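Local coordinates for gdp-l-fucose synthetase (Naegleria fowleri, PDB 6AQY), which probably catalyses the last step of GDP-L-fucose synthesis, the NADPH-dependent epimerisation and reduction of GDP-4-keto-6-deoxy-D-mannose, at residues I137-T142 against Y300-S305. Numbering follows the deposited sequence.
Sequences IEYPIT and YKKTSS. With SO4 (sulfate ion), chain G.
Tyr139 sets one face of its ring against Lys302 CA, and the start of the lysine chain runs obliquely across the phenol. Its CE1 lies 3.9 Å from CG of Lys302, while CD1 comes nearer the carbonyl of Thr303. The methyl CD1 of Ile141 meets the same ring in plane, at its edge, and the phenolic OH is hydrogen-bonded to Gln299. From Tyr139 the aliphatic part of Lys302 continues outward: CG stands anti to the backbone N (chi1 -167°), and a bend at chi3 turns the amine toward a sulfate, probably from the crystallisation liquor. There NZ donates to sulfate O2 at 2.8 Å, and Arg235 binds the same ion.

After a cis peptide bond, Pro140 presents its CB to Thr303 CG2 at 4.0 Å and, equally close, to Ser305 CB. The two chains run nearly side by side in the same direction, making a single parallel beta bridge at Ile141 and Ser304. Ile141 N donates to Thr303 O (3.0 Å, nearly straight at 167°), and Ser305 N reaches Ile141 O (2.9 Å) with a more bent N-H angle of 137°. In this Rossmann-type epimerase/dehydratase fold, the bridge ties the loop that follows strand 123-127 of the central sheet, ahead of helix 156-178, to the later loop between strand 289-291 and helix 307-312.

At the bridge itself, CB of Ile141 sits 4.2 Å from CB of Ser304, and Met261 of strand 260-262 packs against both side chains. Farther along, Thr142 places its methyl CG2 3.8 Å from Ser305 CB, whereas the Ser305 hydroxyl is engaged by the backbone N of Ala307.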
ATOM      1  N   ILE A 137      19.016  -0.440   2.081  1.00 61.45           N
ATOM      2  CA  ILE A 137      19.130  -1.638   1.259  1.00 58.75           C
ATOM      3  C   ILE A 137      20.597  -1.938   0.968  1.00 66.27           C
ATOM      4  O   ILE A 137      21.439  -1.036   0.891  1.00 69.19           O
ATOM      5  CB  ILE A 137      18.305  -1.443  -0.029  1.00 52.96           C
ATOM      6  CG1 ILE A 137      18.129  -2.749  -0.796  1.00 55.49           C
ATOM      7  CG2 ILE A 137      18.938  -0.402  -0.892  1.00 49.84           C
ATOM      8  CD1 ILE A 137      17.102  -2.640  -1.884  1.00 46.98           C
ATOM      9  N   GLU A 138      20.905  -3.223   0.842  1.00 63.88           N
ATOM     10  CA  GLU A 138      22.234  -3.674   0.457  1.00 70.61           C
ATOM     11  C   GLU A 138      22.241  -3.970  -1.039  1.00 71.72           C
ATOM     12  O   GLU A 138      21.319  -4.612  -1.550  1.00 73.79           O
ATOM     13  CB  GLU A 138      22.659  -4.899   1.273  1.00 74.13           C
ATOM     14  N   TYR A 139      23.210  -3.484  -1.712  1.00 70.48           N
ATOM     15  CA  TYR A 139      23.323  -3.691  -3.143  1.00 70.96           C
ATOM     16  C   TYR A 139      24.027  -5.018  -3.417  1.00 74.36           C
ATOM     17  O   TYR A 139      24.757  -5.518  -2.562  1.00 79.20           O
ATOM     18  CB  TYR A 139      24.096  -2.538  -3.774  1.00 76.15           C
ATOM     19  CG  TYR A 139      23.378  -1.222  -3.588  1.00 82.33           C
ATOM     20  CD1 TYR A 139      22.216  -0.931  -4.283  1.00 80.92           C
ATOM     21  CD2 TYR A 139      23.838  -0.292  -2.665  1.00 84.83           C
ATOM     22  CE1 TYR A 139      21.554   0.273  -4.085  1.00 84.08           C
ATOM     23  CE2 TYR A 139      23.188   0.901  -2.465  1.00 82.34           C
ATOM     24  CZ  TYR A 139      22.050   1.184  -3.168  1.00 83.00           C
ATOM     25  OH  TYR A 139      21.417   2.383  -2.947  1.00 83.55           O
ATOM     26  N   PRO A 140      23.790  -5.667  -4.575  1.00 70.27           N
ATOM     27  CA  PRO A 140      22.886  -5.262  -5.661  1.00 66.24           C
ATOM     28  C   PRO A 140      21.445  -5.479  -5.332  1.00 61.42           C
ATOM     29  O   PRO A 140      21.117  -6.425  -4.644  1.00 65.31           O
ATOM     30  CB  PRO A 140      23.284  -6.179  -6.825  1.00 68.61           C
ATOM     31  CG  PRO A 140      23.882  -7.382  -6.167  1.00 72.77           C
ATOM     32  CD  PRO A 140      24.570  -6.867  -4.928  1.00 66.00           C
ATOM     33  N   ILE A 141      20.588  -4.632  -5.887  1.00 61.81           N
ATOM     34  CA  ILE A 141      19.156  -4.773  -5.695  1.00 57.74           C
ATOM     35  C   ILE A 141      18.672  -6.026  -6.416  1.00 57.30           C
ATOM     36  O   ILE A 141      18.918  -6.199  -7.615  1.00 56.98           O
ATOM     37  CB  ILE A 141      18.440  -3.525  -6.238  1.00 57.44           C
ATOM     38  CG1 ILE A 141      19.134  -2.256  -5.734  1.00 61.62           C
ATOM     39  CG2 ILE A 141      16.941  -3.543  -5.876  1.00 45.44           C
ATOM     40  CD1 ILE A 141      18.583  -0.989  -6.360  1.00 61.74           C
ATOM     41  N   THR A 142      17.937  -6.877  -5.704  1.00 54.13           N
ATOM     42  CA  THR A 142      17.315  -8.065  -6.275  1.00 50.32           C
ATOM     43  C   THR A 142      15.826  -7.985  -6.019  1.00 52.72           C
ATOM     44  O   THR A 142      15.386  -7.304  -5.088  1.00 56.56           O
ATOM     45  CB  THR A 142      17.862  -9.354  -5.676  1.00 53.46           C
ATOM     46  OG1 THR A 142      17.785  -9.284  -4.248  1.00 57.84           O
ATOM     47  CG2 THR A 142      19.284  -9.531  -6.079  1.00 49.55           C
ATOM     48  N   TYR A 300      27.310   7.427  -5.619  1.00 83.97           N
ATOM     49  CA  TYR A 300      28.355   6.814  -6.435  1.00 77.52           C
ATOM     50  C   TYR A 300      27.857   5.615  -7.239  1.00 75.50           C
ATOM     51  O   TYR A 300      27.821   5.680  -8.472  1.00 74.02           O
ATOM     52  CB  TYR A 300      29.569   6.416  -5.588  1.00 77.40           C
ATOM     53  CG  TYR A 300      30.689   5.890  -6.458  1.00 75.60           C
ATOM     54  CD1 TYR A 300      31.231   6.689  -7.455  1.00 76.12           C
ATOM     55  CD2 TYR A 300      31.182   4.595  -6.313  1.00 74.26           C
ATOM     56  CE1 TYR A 300      32.239   6.227  -8.282  1.00 75.80           C
ATOM     57  CE2 TYR A 300      32.192   4.117  -7.140  1.00 74.28           C
ATOM     58  CZ  TYR A 300      32.712   4.945  -8.128  1.00 80.32           C
ATOM     59  OH  TYR A 300      33.715   4.512  -8.968  1.00 89.08           O
ATOM     60  N   LYS A 301      27.549   4.494  -6.573  1.00 74.67           N
ATOM     61  CA  LYS A 301      27.006   3.310  -7.236  1.00 73.08           C
ATOM     62  C   LYS A 301      25.638   2.961  -6.672  1.00 75.02           C
ATOM     63  O   LYS A 301      25.396   3.098  -5.471  1.00 79.70           O
ATOM     64  CB  LYS A 301      27.923   2.093  -7.073  1.00 75.12           C
ATOM     65  CG  LYS A 301      29.287   2.247  -7.720  1.00 83.39           C
ATOM     66  CD  LYS A 301      29.518   1.223  -8.803  1.00 85.05           C
ATOM     67  CE  LYS A 301      29.364  -0.187  -8.263  1.00 85.53           C
ATOM     68  NZ  LYS A 301      29.623  -1.192  -9.317  1.00 84.29           N
ATOM     69  N   LYS A 302      24.735   2.524  -7.552  1.00 73.08           N
ATOM     70  CA  LYS A 302      23.393   2.124  -7.163  1.00 74.56           C
ATOM     71  C   LYS A 302      23.020   0.910  -8.026  1.00 74.97           C
ATOM     72  O   LYS A 302      22.138   0.937  -8.879  1.00 80.32           O
ATOM     73  CB  LYS A 302      22.412   3.289  -7.331  1.00 75.02           C
ATOM     74  CG  LYS A 302      21.061   3.089  -6.680  1.00 80.66           C
ATOM     75  CD  LYS A 302      20.060   4.168  -7.094  1.00 85.17           C
ATOM     76  CE  LYS A 302      20.337   5.495  -6.391  1.00 90.51           C
ATOM     77  NZ  LYS A 302      19.094   6.324  -6.304  1.00 92.39           N
ATOM     78  N   THR A 303      23.725  -0.194  -7.820  1.00 66.63           N
ATOM     79  CA  THR A 303      23.662  -1.306  -8.756  1.00 63.85           C
ATOM     80  C   THR A 303      22.404  -2.136  -8.550  1.00 59.97           C
ATOM     81  O   THR A 303      22.056  -2.474  -7.415  1.00 58.72           O
ATOM     82  CB  THR A 303      24.906  -2.188  -8.625  1.00 71.05           C
ATOM     83  OG1 THR A 303      26.047  -1.498  -9.159  1.00 83.60           O
ATOM     84  CG2 THR A 303      24.720  -3.500  -9.384  1.00 65.04           C
ATOM     85  N   SER A 304      21.710  -2.442  -9.644  1.00 56.10           N
ATOM     86  CA  SER A 304      20.629  -3.415  -9.646  1.00 57.82           C
ATOM     87  C   SER A 304      21.104  -4.684 -10.346  1.00 59.35           C
ATOM     88  O   SER A 304      22.048  -4.661 -11.138  1.00 59.47           O
ATOM     89  CB  SER A 304      19.376  -2.852 -10.313  1.00 62.55           C
ATOM     90  OG  SER A 304      19.742  -2.047 -11.399  1.00 71.58           O
ATOM     91  N   SER A 305      20.439  -5.799 -10.051  1.00 57.89           N
ATOM     92  CA  SER A 305      20.902  -7.125 -10.447  1.00 54.82           C
ATOM     93  C   SER A 305      20.095  -7.683 -11.610  1.00 54.91           C
ATOM     94  O   SER A 305      18.863  -7.725 -11.563  1.00 53.82           O
ATOM     95  CB  SER A 305      20.825  -8.096  -9.271  1.00 57.22           C
ATOM     96  OG  SER A 305      20.776  -9.428  -9.738  1.00 65.21           O
TER
HETATM   97  S   SO4 G 401      19.820   8.197  -9.336  1.00150.68           S
HETATM   98  O1  SO4 G 401      20.554   7.027  -9.809  1.00150.37           O
HETATM   99  O2  SO4 G 401      20.057   8.367  -7.905  1.00152.06           O
HETATM  100  O3  SO4 G 401      20.271   9.387 -10.053  1.00150.86           O
HETATM  101  O4  SO4 G 401      18.393   7.998  -9.571  1.00151.43           O